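Local coordinates for protein RNA-dependent RNA Polymerase (Bombyx mori cytoplasmic polyhedrosis virus, PDB 6TZ0) that catalyses RNA-templated RNA synthesis, making plus strands by fully conservative transcription and probably also the complementary minus strands during replication of the double-stranded viral genome, at residues 864-869 / 1182-1187; 1074-1079 / 1139-1144; 1168-1173 / 1205-1210. One frame throughout, in Å; residues are numbered along the deposited sequence.

Interaction 1 (864-869 / 1182-1187); sequences FTARGA and SYLHIL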
loop_
_atom_site.group_PDB
_atom_site.type_symbol
_atom_site.label_atom_id
_atom_site.label_comp_id
_atom_site.label_asym_id
_atom_site.label_seq_id
_atom_site.Cartn_x
_atom_site.Cartn_y
_atom_site.Cartn_z
ATOM N N PHE A 864 -19.885 -20.662 18.049
ATOM C CA PHE A 864 -19.308 -21.481 16.997
ATOM C C PHE A 864 -20.370 -22.040 16.065
ATOM O O PHE A 864 -20.122 -23.033 15.381
ATOM C CB PHE A 864 -18.508 -22.629 17.598
ATOM C CG PHE A 864 -17.443 -22.188 18.530
ATOM C CD1 PHE A 864 -16.283 -21.623 18.056
ATOM C CD2 PHE A 864 -17.596 -22.354 19.888
ATOM C CE1 PHE A 864 -15.304 -21.236 18.917
ATOM C CE2 PHE A 864 -16.613 -21.971 20.760
ATOM C CZ PHE A 864 -15.465 -21.402 20.273
ATOM N N THR A 865 -21.549 -21.436 16.029
ATOM C CA THR A 865 -22.602 -21.965 15.182
ATOM C C THR A 865 -22.425 -21.492 13.744
ATOM O O THR A 865 -21.918 -20.399 13.476
ATOM C CB THR A 865 -23.980 -21.581 15.725
ATOM O OG1 THR A 865 -25.002 -22.136 14.891
ATOM C CG2 THR A 865 -24.153 -20.085 15.802
ATOM N N ALA A 866 -22.820 -22.354 12.815
ATOM C CA ALA A 866 -22.628 -22.092 11.404
ATOM C C ALA A 866 -23.664 -21.097 10.904
ATOM O O ALA A 866 -24.763 -20.970 11.445
ATOM C CB ALA A 866 -22.709 -23.386 10.603
ATOM N N ARG A 867 -23.298 -20.385 9.850
ATOM C CA ARG A 867 -24.186 -19.435 9.210
ATOM C C ARG A 867 -24.498 -19.934 7.811
ATOM O O ARG A 867 -24.155 -21.057 7.443
ATOM C CB ARG A 867 -23.571 -18.037 9.181
ATOM C CG ARG A 867 -23.453 -17.438 10.561
ATOM C CD ARG A 867 -22.873 -16.048 10.532
ATOM N NE ARG A 867 -22.816 -15.477 11.871
ATOM C CZ ARG A 867 -21.759 -15.551 12.667
ATOM N NH1 ARG A 867 -21.794 -15.005 13.874
ATOM N NH2 ARG A 867 -20.661 -16.156 12.250
ATOM N N GLY A 868 -25.172 -19.096 7.036
ATOM C CA GLY A 868 -25.589 -19.505 5.714
ATOM C C GLY A 868 -26.955 -20.147 5.740
ATOM O O GLY A 868 -27.843 -19.695 6.466
ATOM N N ALA A 869 -27.132 -21.221 4.972
ATOM C CA ALA A 869 -28.418 -21.898 4.898
ATOM C C ALA A 869 -28.729 -22.730 6.133
ATOM O O ALA A 869 -29.856 -23.217 6.257
ATOM C CB ALA A 869 -28.472 -22.785 3.654
ATOM N N SER A 1182 -23.754 -34.104 12.731
ATOM C CA SER A 1182 -23.227 -34.241 14.084
ATOM C C SER A 1182 -22.248 -33.123 14.432
ATOM O O SER A 1182 -22.290 -32.586 15.542
ATOM C CB SER A 1182 -22.569 -35.607 14.224
ATOM O OG SER A 1182 -21.469 -35.713 13.348
ATOM N N TYR A 1183 -21.404 -32.723 13.479
ATOM C CA TYR A 1183 -20.380 -31.711 13.733
ATOM C C TYR A 1183 -20.992 -30.343 13.997
ATOM O O TYR A 1183 -20.629 -29.664 14.968
ATOM C CB TYR A 1183 -19.430 -31.658 12.539
ATOM C CG TYR A 1183 -18.353 -30.608 12.603
ATOM C CD1 TYR A 1183 -17.285 -30.739 13.474
ATOM C CD2 TYR A 1183 -18.375 -29.518 11.751
ATOM C CE1 TYR A 1183 -16.294 -29.796 13.520
ATOM C CE2 TYR A 1183 -17.390 -28.571 11.789
ATOM C CZ TYR A 1183 -16.352 -28.716 12.675
ATOM O OH TYR A 1183 -15.360 -27.771 12.717
ATOM N N LEU A 1184 -21.931 -29.932 13.146
ATOM C CA LEU A 1184 -22.587 -28.645 13.326
ATOM C C LEU A 1184 -23.477 -28.625 14.560
ATOM O O LEU A 1184 -23.580 -27.584 15.217
ATOM C CB LEU A 1184 -23.386 -28.292 12.074
ATOM C CG LEU A 1184 -22.718 -27.506 10.945
ATOM C CD1 LEU A 1184 -21.575 -28.232 10.301
ATOM C CD2 LEU A 1184 -23.762 -27.254 9.909
ATOM N N HIS A 1185 -24.100 -29.758 14.914
ATOM C CA HIS A 1185 -24.879 -29.779 16.149
ATOM C C HIS A 1185 -23.994 -29.692 17.383
ATOM O O HIS A 1185 -24.371 -29.060 18.374
ATOM C CB HIS A 1185 -25.742 -31.031 16.220
ATOM C CG HIS A 1185 -26.584 -31.106 17.455
ATOM N ND1 HIS A 1185 -26.152 -31.717 18.612
ATOM C CD2 HIS A 1185 -27.820 -30.627 17.725
ATOM C CE1 HIS A 1185 -27.091 -31.627 19.534
ATOM N NE2 HIS A 1185 -28.114 -30.968 19.022
ATOM N N ILE A 1186 -22.825 -30.327 17.352
ATOM C CA ILE A 1186 -21.962 -30.295 18.524
ATOM C C ILE A 1186 -21.330 -28.917 18.695
ATOM O O ILE A 1186 -21.258 -28.403 19.815
ATOM C CB ILE A 1186 -20.927 -31.430 18.451
ATOM C CG1 ILE A 1186 -21.639 -32.761 18.673
ATOM C CG2 ILE A 1186 -19.859 -31.279 19.505
ATOM C CD1 ILE A 1186 -20.836 -33.954 18.277
ATOM N N LEU A 1187 -20.925 -28.268 17.597
ATOM C CA LEU A 1187 -20.436 -26.892 17.715
ATOM C C LEU A 1187 -21.540 -25.907 18.081
ATOM O O LEU A 1187 -21.268 -24.891 18.725
ATOM C CB LEU A 1187 -19.782 -26.422 16.423
ATOM C CG LEU A 1187 -18.412 -26.916 15.991
ATOM C CD1 LEU A 1187 -18.125 -26.326 14.639
ATOM C CD2 LEU A 1187 -17.357 -26.492 16.985
#
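The C-terminal region of this polymerase, which by analogy with other reovirus polymerases corresponds to the bracelet domain, offers a compact example of a helix flanked by an extended segment: Phe864 and Ala866, on the way into the short strand 867-868, rest on Leu1187 and Leu1184 of helix 1174-1188. The two leucines stand three residues apart and so share one side of the helix. The extended chain meets them in reverse order, Phe864 at Leu1187 and Ala866 at Leu1184.

At the first of these points the backbone of Phe864 does as much as its side chain. Phe864 O lies 3.6 Å from Leu1187 CB, while Phe864 CB sits 4.1 Å from Leu1187 CD2. Beyond CB the phenylalanine parts company with the helix: CG stands beside the backbone N, anti to the carbonyl carbon (chi1 -56°), and the ring is carried off to pack on Leu768 and Ile1190. What touches the helix is therefore the root of the residue rather than its ring. Within the helix, Leu1187 CG lies 4.3 Å above one face of the Tyr1183 ring, offset toward the rim, and the hydroxyl of that tyrosine is tied to Ser1152 O.

No hydrogen bond joins the two segments. Polar groups of the extended chain look to other partners, with Thr865 O bonded to Gln1147 NE2 and the Arg867 guanidinium in a salt bridge with Asp765. Between the helix and the chain the second point of contact is smaller and wholly apolar. The methyl of Ala866 is directed at the end of Leu1184, which also packs on Tyr1141, and Ala866 CB comes to 4.1 Å from Leu1184 CD2.

Interaction 2 (1074-1079 / 1139-1144); sequences LDVASI and YHYVLS
Two first torsions bear on how Ile1079 and Tyr1139 meet. In Ile1079, CG1 sits between the backbone N and the carbonyl carbon (chi1 63°); with chi2 at 102°, CD1 then reaches Tyr1139 CB at 4.2 Å. In Tyr1139, CG is anti to the backbone N (chi1 -160°), which swings the ring off the helix: it packs edge-to-face with Phe1181, and its hydroxyl is hydrogen-bonded to that of Tyr1022. The isoleucine side chain thus meets the tyrosine at CB, the two side chains passing at a slant.

Next to this apolar touch runs the one hydrogen bond between the segments, from Tyr1139 N to Ile1079 O, 2.7 Å long and fairly straight, the donor tilted modestly from the carbonyl plane. One turn back along the helix, Val1076 CG1 comes within 4.3 Å of the hydroxyl oxygen of Tyr1141, whose ring also takes part in a cation-pi interaction with Arg1080. Ser1078 OG turns back on its own helix and bonds to Asp1075 O at 2.9 Å.

Through Ile1079 O, the last turn of helix 1074-1080 is thus tied to the chain two residues ahead of strand 1141-1142, part of the two-stranded antiparallel sheet 867-868/1141-1142 in the C-terminal region.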
loop_
_atom_site.group_PDB
_atom_site.type_symbol
_atom_site.label_atom_id
_atom_site.label_comp_id
_atom_site.label_asym_id
_atom_site.label_seq_id
_atom_site.Cartn_x
_atom_site.Cartn_y
_atom_site.Cartn_z
ATOM N N LEU A 1074 -13.570 -34.671 -0.929
ATOM C CA LEU A 1074 -14.395 -34.421 -2.102
ATOM C C LEU A 1074 -15.877 -34.505 -1.747
ATOM O O LEU A 1074 -16.675 -33.646 -2.144
ATOM C CB LEU A 1074 -14.020 -35.417 -3.201
ATOM C CG LEU A 1074 -14.414 -35.199 -4.661
ATOM C CD1 LEU A 1074 -13.339 -35.803 -5.543
ATOM C CD2 LEU A 1074 -15.747 -35.829 -4.986
ATOM N N ASP A 1075 -16.254 -35.511 -0.957
ATOM C CA ASP A 1075 -17.666 -35.776 -0.703
ATOM C C ASP A 1075 -18.233 -34.820 0.344
ATOM O O ASP A 1075 -19.438 -34.544 0.359
ATOM C CB ASP A 1075 -17.842 -37.235 -0.275
ATOM C CG ASP A 1075 -19.288 -37.675 -0.277
ATOM O OD1 ASP A 1075 -19.858 -37.845 -1.374
ATOM O OD2 ASP A 1075 -19.854 -37.870 0.814
ATOM N N VAL A 1076 -17.380 -34.306 1.236
ATOM C CA VAL A 1076 -17.826 -33.295 2.192
ATOM C C VAL A 1076 -18.011 -31.958 1.496
ATOM O O VAL A 1076 -19.097 -31.365 1.517
ATOM C CB VAL A 1076 -16.830 -33.162 3.357
ATOM C CG1 VAL A 1076 -17.235 -32.011 4.257
ATOM C CG2 VAL A 1076 -16.756 -34.428 4.147
ATOM N N ALA A 1077 -16.948 -31.480 0.845
ATOM C CA ALA A 1077 -16.947 -30.143 0.269
ATOM C C ALA A 1077 -17.827 -30.064 -0.966
ATOM O O ALA A 1077 -18.173 -28.967 -1.407
ATOM C CB ALA A 1077 -15.519 -29.716 -0.065
ATOM N N SER A 1078 -18.198 -31.211 -1.535
ATOM C CA SER A 1078 -19.154 -31.217 -2.634
ATOM C C SER A 1078 -20.530 -30.777 -2.164
ATOM O O SER A 1078 -21.080 -29.784 -2.649
ATOM C CB SER A 1078 -19.231 -32.608 -3.243
ATOM O OG SER A 1078 -19.821 -33.517 -2.332
ATOM N N ILE A 1079 -21.100 -31.501 -1.201
ATOM C CA ILE A 1079 -22.436 -31.156 -0.746
ATOM C C ILE A 1079 -22.409 -29.920 0.140
ATOM O O ILE A 1079 -23.449 -29.287 0.346
ATOM C CB ILE A 1079 -23.098 -32.374 -0.065
ATOM C CG1 ILE A 1079 -22.364 -32.819 1.200
ATOM C CG2 ILE A 1079 -23.180 -33.543 -1.029
ATOM C CD1 ILE A 1079 -23.030 -32.378 2.478
ATOM N N TYR A 1139 -25.871 -29.014 1.389
ATOM C CA TYR A 1139 -26.305 -28.545 2.699
ATOM C C TYR A 1139 -25.935 -27.096 3.009
ATOM O O TYR A 1139 -26.725 -26.412 3.667
ATOM C CB TYR A 1139 -25.763 -29.485 3.769
ATOM C CG TYR A 1139 -26.536 -29.363 5.043
ATOM C CD1 TYR A 1139 -27.849 -29.793 5.095
ATOM C CD2 TYR A 1139 -25.967 -28.834 6.190
ATOM C CE1 TYR A 1139 -28.580 -29.684 6.236
ATOM C CE2 TYR A 1139 -26.694 -28.732 7.348
ATOM C CZ TYR A 1139 -28.002 -29.156 7.363
ATOM O OH TYR A 1139 -28.739 -29.061 8.506
ATOM N N HIS A 1140 -24.765 -26.624 2.562
ATOM C CA HIS A 1140 -24.394 -25.201 2.500
ATOM C C HIS A 1140 -24.372 -24.524 3.877
ATOM O O HIS A 1140 -25.231 -23.712 4.219
ATOM C CB HIS A 1140 -25.317 -24.425 1.551
ATOM C CG HIS A 1140 -25.155 -24.788 0.110
ATOM N ND1 HIS A 1140 -25.861 -25.810 -0.483
ATOM C CD2 HIS A 1140 -24.378 -24.254 -0.861
ATOM C CE1 HIS A 1140 -25.523 -25.894 -1.757
ATOM N NE2 HIS A 1140 -24.623 -24.963 -2.012
ATOM N N TYR A 1141 -23.381 -24.895 4.676
ATOM C CA TYR A 1141 -23.068 -24.139 5.880
ATOM C C TYR A 1141 -21.842 -23.257 5.658
ATOM O O TYR A 1141 -21.073 -23.453 4.717
ATOM C CB TYR A 1141 -22.849 -25.069 7.076
ATOM C CG TYR A 1141 -21.683 -26.031 6.957
ATOM C CD1 TYR A 1141 -21.840 -27.275 6.366
ATOM C CD2 TYR A 1141 -20.438 -25.710 7.476
ATOM C CE1 TYR A 1141 -20.786 -28.152 6.277
ATOM C CE2 TYR A 1141 -19.384 -26.582 7.389
ATOM C CZ TYR A 1141 -19.563 -27.801 6.785
ATOM O OH TYR A 1141 -18.519 -28.681 6.691
ATOM N N VAL A 1142 -21.674 -22.267 6.538
ATOM C CA VAL A 1142 -20.561 -21.319 6.479
ATOM C C VAL A 1142 -19.979 -21.162 7.878
ATOM O O VAL A 1142 -20.699 -20.791 8.812
ATOM C CB VAL A 1142 -20.988 -19.943 5.930
ATOM C CG1 VAL A 1142 -19.850 -18.957 6.035
ATOM C CG2 VAL A 1142 -21.437 -20.026 4.483
ATOM N N LEU A 1143 -18.682 -21.436 8.023
ATOM C CA LEU A 1143 -17.902 -21.047 9.196
ATOM C C LEU A 1143 -16.801 -20.079 8.772
ATOM O O LEU A 1143 -16.746 -19.633 7.626
ATOM C CB LEU A 1143 -17.285 -22.249 9.916
ATOM C CG LEU A 1143 -18.115 -23.064 10.913
ATOM C CD1 LEU A 1143 -18.831 -22.151 11.892
ATOM C CD2 LEU A 1143 -19.063 -24.009 10.259
ATOM N N SER A 1144 -15.916 -19.760 9.707
ATOM C CA SER A 1144 -14.834 -18.817 9.475
ATOM C C SER A 1144 -13.576 -19.279 10.193
ATOM O O SER A 1144 -13.659 -19.932 11.237
ATOM C CB SER A 1144 -15.226 -17.412 9.956
ATOM O OG SER A 1144 -14.176 -16.485 9.762
#

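Interaction 3 (1168-1173 / 1205-1210); sequences YYVSTQ and GLIAYV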
loop_
_atom_site.group_PDB
_atom_site.type_symbol
_atom_site.label_atom_id
_atom_site.label_comp_id
_atom_site.label_asym_id
_atom_site.label_seq_id
_atom_site.Cartn_x
_atom_site.Cartn_y
_atom_site.Cartn_z
ATOM N N TYR A 1168 -29.530 -46.399 8.464
ATOM C CA TYR A 1168 -29.740 -45.139 7.769
ATOM C C TYR A 1168 -28.791 -44.936 6.601
ATOM O O TYR A 1168 -29.053 -44.084 5.748
ATOM C CB TYR A 1168 -29.586 -43.958 8.724
ATOM C CG TYR A 1168 -30.604 -43.907 9.831
ATOM C CD1 TYR A 1168 -31.946 -43.706 9.553
ATOM C CD2 TYR A 1168 -30.212 -43.966 11.158
ATOM C CE1 TYR A 1168 -32.879 -43.633 10.561
ATOM C CE2 TYR A 1168 -31.139 -43.885 12.175
ATOM C CZ TYR A 1168 -32.468 -43.717 11.870
ATOM O OH TYR A 1168 -33.389 -43.639 12.882
ATOM N N TYR A 1169 -27.702 -45.691 6.543
ATOM C CA TYR A 1169 -26.712 -45.566 5.477
ATOM C C TYR A 1169 -27.276 -46.211 4.220
ATOM O O TYR A 1169 -27.087 -47.399 3.961
ATOM C CB TYR A 1169 -25.398 -46.197 5.904
ATOM C CG TYR A 1169 -24.719 -45.437 7.012
ATOM C CD1 TYR A 1169 -23.891 -44.363 6.731
ATOM C CD2 TYR A 1169 -24.926 -45.776 8.338
ATOM C CE1 TYR A 1169 -23.274 -43.658 7.741
ATOM C CE2 TYR A 1169 -24.313 -45.076 9.356
ATOM C CZ TYR A 1169 -23.491 -44.020 9.049
ATOM O OH TYR A 1169 -22.878 -43.322 10.059
ATOM N N VAL A 1170 -27.988 -45.410 3.430
ATOM C CA VAL A 1170 -28.674 -45.877 2.234
ATOM C C VAL A 1170 -28.113 -45.263 0.968
ATOM O O VAL A 1170 -28.652 -45.510 -0.118
ATOM C CB VAL A 1170 -30.188 -45.618 2.323
ATOM C CG1 VAL A 1170 -30.771 -46.333 3.522
ATOM C CG2 VAL A 1170 -30.464 -44.130 2.397
ATOM N N SER A 1171 -27.052 -44.469 1.067
ATOM C CA SER A 1171 -26.443 -43.877 -0.112
ATOM C C SER A 1171 -24.966 -43.651 0.159
ATOM O O SER A 1171 -24.523 -43.628 1.308
ATOM C CB SER A 1171 -27.125 -42.566 -0.504
ATOM O OG SER A 1171 -26.477 -41.975 -1.614
ATOM N N THR A 1172 -24.210 -43.471 -0.924
ATOM C CA THR A 1172 -22.767 -43.281 -0.840
ATOM C C THR A 1172 -22.375 -41.945 -0.229
ATOM O O THR A 1172 -21.221 -41.782 0.179
ATOM C CB THR A 1172 -22.145 -43.416 -2.231
ATOM O OG1 THR A 1172 -20.720 -43.322 -2.133
ATOM C CG2 THR A 1172 -22.664 -42.337 -3.163
ATOM N N GLN A 1173 -23.303 -40.998 -0.143
ATOM C CA GLN A 1173 -23.056 -39.688 0.433
ATOM C C GLN A 1173 -23.833 -39.476 1.722
ATOM O O GLN A 1173 -24.129 -38.337 2.085
ATOM C CB GLN A 1173 -23.386 -38.617 -0.601
ATOM C CG GLN A 1173 -24.768 -38.767 -1.178
ATOM C CD GLN A 1173 -24.997 -37.836 -2.338
ATOM O OE1 GLN A 1173 -24.145 -37.013 -2.662
ATOM N NE2 GLN A 1173 -26.153 -37.959 -2.978
ATOM N N GLY A 1205 -38.857 -38.842 5.674
ATOM C CA GLY A 1205 -38.732 -37.985 4.513
ATOM C C GLY A 1205 -37.299 -37.641 4.173
ATOM O O GLY A 1205 -36.968 -37.475 2.999
ATOM N N LEU A 1206 -36.427 -37.550 5.181
ATOM C CA LEU A 1206 -35.008 -37.332 4.911
ATOM C C LEU A 1206 -34.395 -38.544 4.223
ATOM O O LEU A 1206 -33.621 -38.397 3.271
ATOM C CB LEU A 1206 -34.270 -37.007 6.211
ATOM C CG LEU A 1206 -32.833 -36.469 6.230
ATOM C CD1 LEU A 1206 -32.680 -35.600 7.449
ATOM C CD2 LEU A 1206 -31.769 -37.556 6.263
ATOM N N ILE A 1207 -34.749 -39.748 4.684
ATOM C CA ILE A 1207 -34.285 -40.980 4.052
ATOM C C ILE A 1207 -34.824 -41.083 2.633
ATOM O O ILE A 1207 -34.100 -41.455 1.700
ATOM C CB ILE A 1207 -34.699 -42.195 4.902
ATOM C CG1 ILE A 1207 -34.180 -42.050 6.333
ATOM C CG2 ILE A 1207 -34.179 -43.480 4.299
ATOM C CD1 ILE A 1207 -32.685 -41.946 6.428
ATOM N N ALA A 1208 -36.094 -40.715 2.444
ATOM C CA ALA A 1208 -36.712 -40.756 1.124
ATOM C C ALA A 1208 -36.116 -39.720 0.183
ATOM O O ALA A 1208 -36.071 -39.941 -1.029
ATOM C CB ALA A 1208 -38.219 -40.550 1.252
ATOM N N TYR A 1209 -35.661 -38.589 0.716
ATOM C CA TYR A 1209 -35.023 -37.587 -0.122
ATOM C C TYR A 1209 -33.598 -37.979 -0.477
ATOM O O TYR A 1209 -33.126 -37.655 -1.571
ATOM C CB TYR A 1209 -35.037 -36.226 0.575
ATOM C CG TYR A 1209 -34.475 -35.119 -0.280
ATOM C CD1 TYR A 1209 -35.224 -34.569 -1.310
ATOM C CD2 TYR A 1209 -33.190 -34.636 -0.072
ATOM C CE1 TYR A 1209 -34.714 -33.572 -2.107
ATOM C CE2 TYR A 1209 -32.670 -33.634 -0.864
ATOM C CZ TYR A 1209 -33.439 -33.106 -1.878
ATOM O OH TYR A 1209 -32.929 -32.109 -2.668
ATOM N N VAL A 1210 -32.897 -38.662 0.425
ATOM C CA VAL A 1210 -31.524 -39.051 0.126
ATOM C C VAL A 1210 -31.491 -40.251 -0.825
ATOM O O VAL A 1210 -30.629 -40.325 -1.710
ATOM C CB VAL A 1210 -30.757 -39.294 1.439
ATOM C CG1 VAL A 1210 -29.390 -39.855 1.186
ATOM C CG2 VAL A 1210 -30.584 -37.985 2.169
#
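The Tyr1168 ring is approached obliquely by Ile1207, whose CD1 lies 3.7 Å from Tyr1168 CD1, the two side chains crossing at about a right angle. The ring of the next residue, Tyr1169, turns to the other side and packs edge-to-face with Tyr1178 of helix 1174-1188. Tyr1169 is the centre of an inverse gamma turn in the loop that joins strand 1162-1163 to helix 1174-1188. The residue before it, Tyr1168, is tied to the same helix through its backbone, since Tyr1168 O accepts a hydrogen bond from the Tyr1178 hydroxyl. The loop runs along helix 1204-1211, close to the C-terminal end of the chain and near the protein surface.

Ile1207 is the helix residue that gives most to the contact, and it does so with both branches. With CG1 beside the backbone N, anti to the carbonyl carbon (chi1 -56°), and chi2 at -60°, CD1 reaches the tyrosine ring, while CG2, anti to the backbone N, faces the valine: Ile1207 CG2 is 4.2 Å from Val1170 CG2. The isoleucine also touches Leu1202 of strand 1196-1202 and Tyr1178, so the loop, the strand and two helices meet around it.

One turn further along the helix, Val1210 meets Ser1171 through a single methyl group. No hydrogen bond crosses between loop and helix, and even Ser1171 contributes through carbon: its CB points at the helix, whereas OG is set anti to the backbone N (chi1 177°). Val1210 also packs on Cys1174, and on the loop side its CG1 lies 3.9 Å from Ser1171 CB.

Followed from the N terminus, the chain opens interaction 1 at 864-869 and interaction 2 at 1074-1079. Interaction 2 closes first, at 1139-1144, wholly within the longer loop that interaction 1 completes at 1182-1187. Interaction 3 opens at 1168-1173, before that closure, and closes at 1205-1210 after it, so interactions 1 and 3 cross, whereas 2 and 3 follow in series. Strands 867-868 and 1141-1142 pair antiparallel, Arg867 N standing 2.8 Å from Val1142 O, and join interaction 1 to interaction 2. Interaction 3 touches interaction 2 where Gln1173 CB lies 3.7 Å from Asp1075 OD1. Helix 1174-1188, which starts directly after Gln1173, runs from interaction 3 to interaction 1.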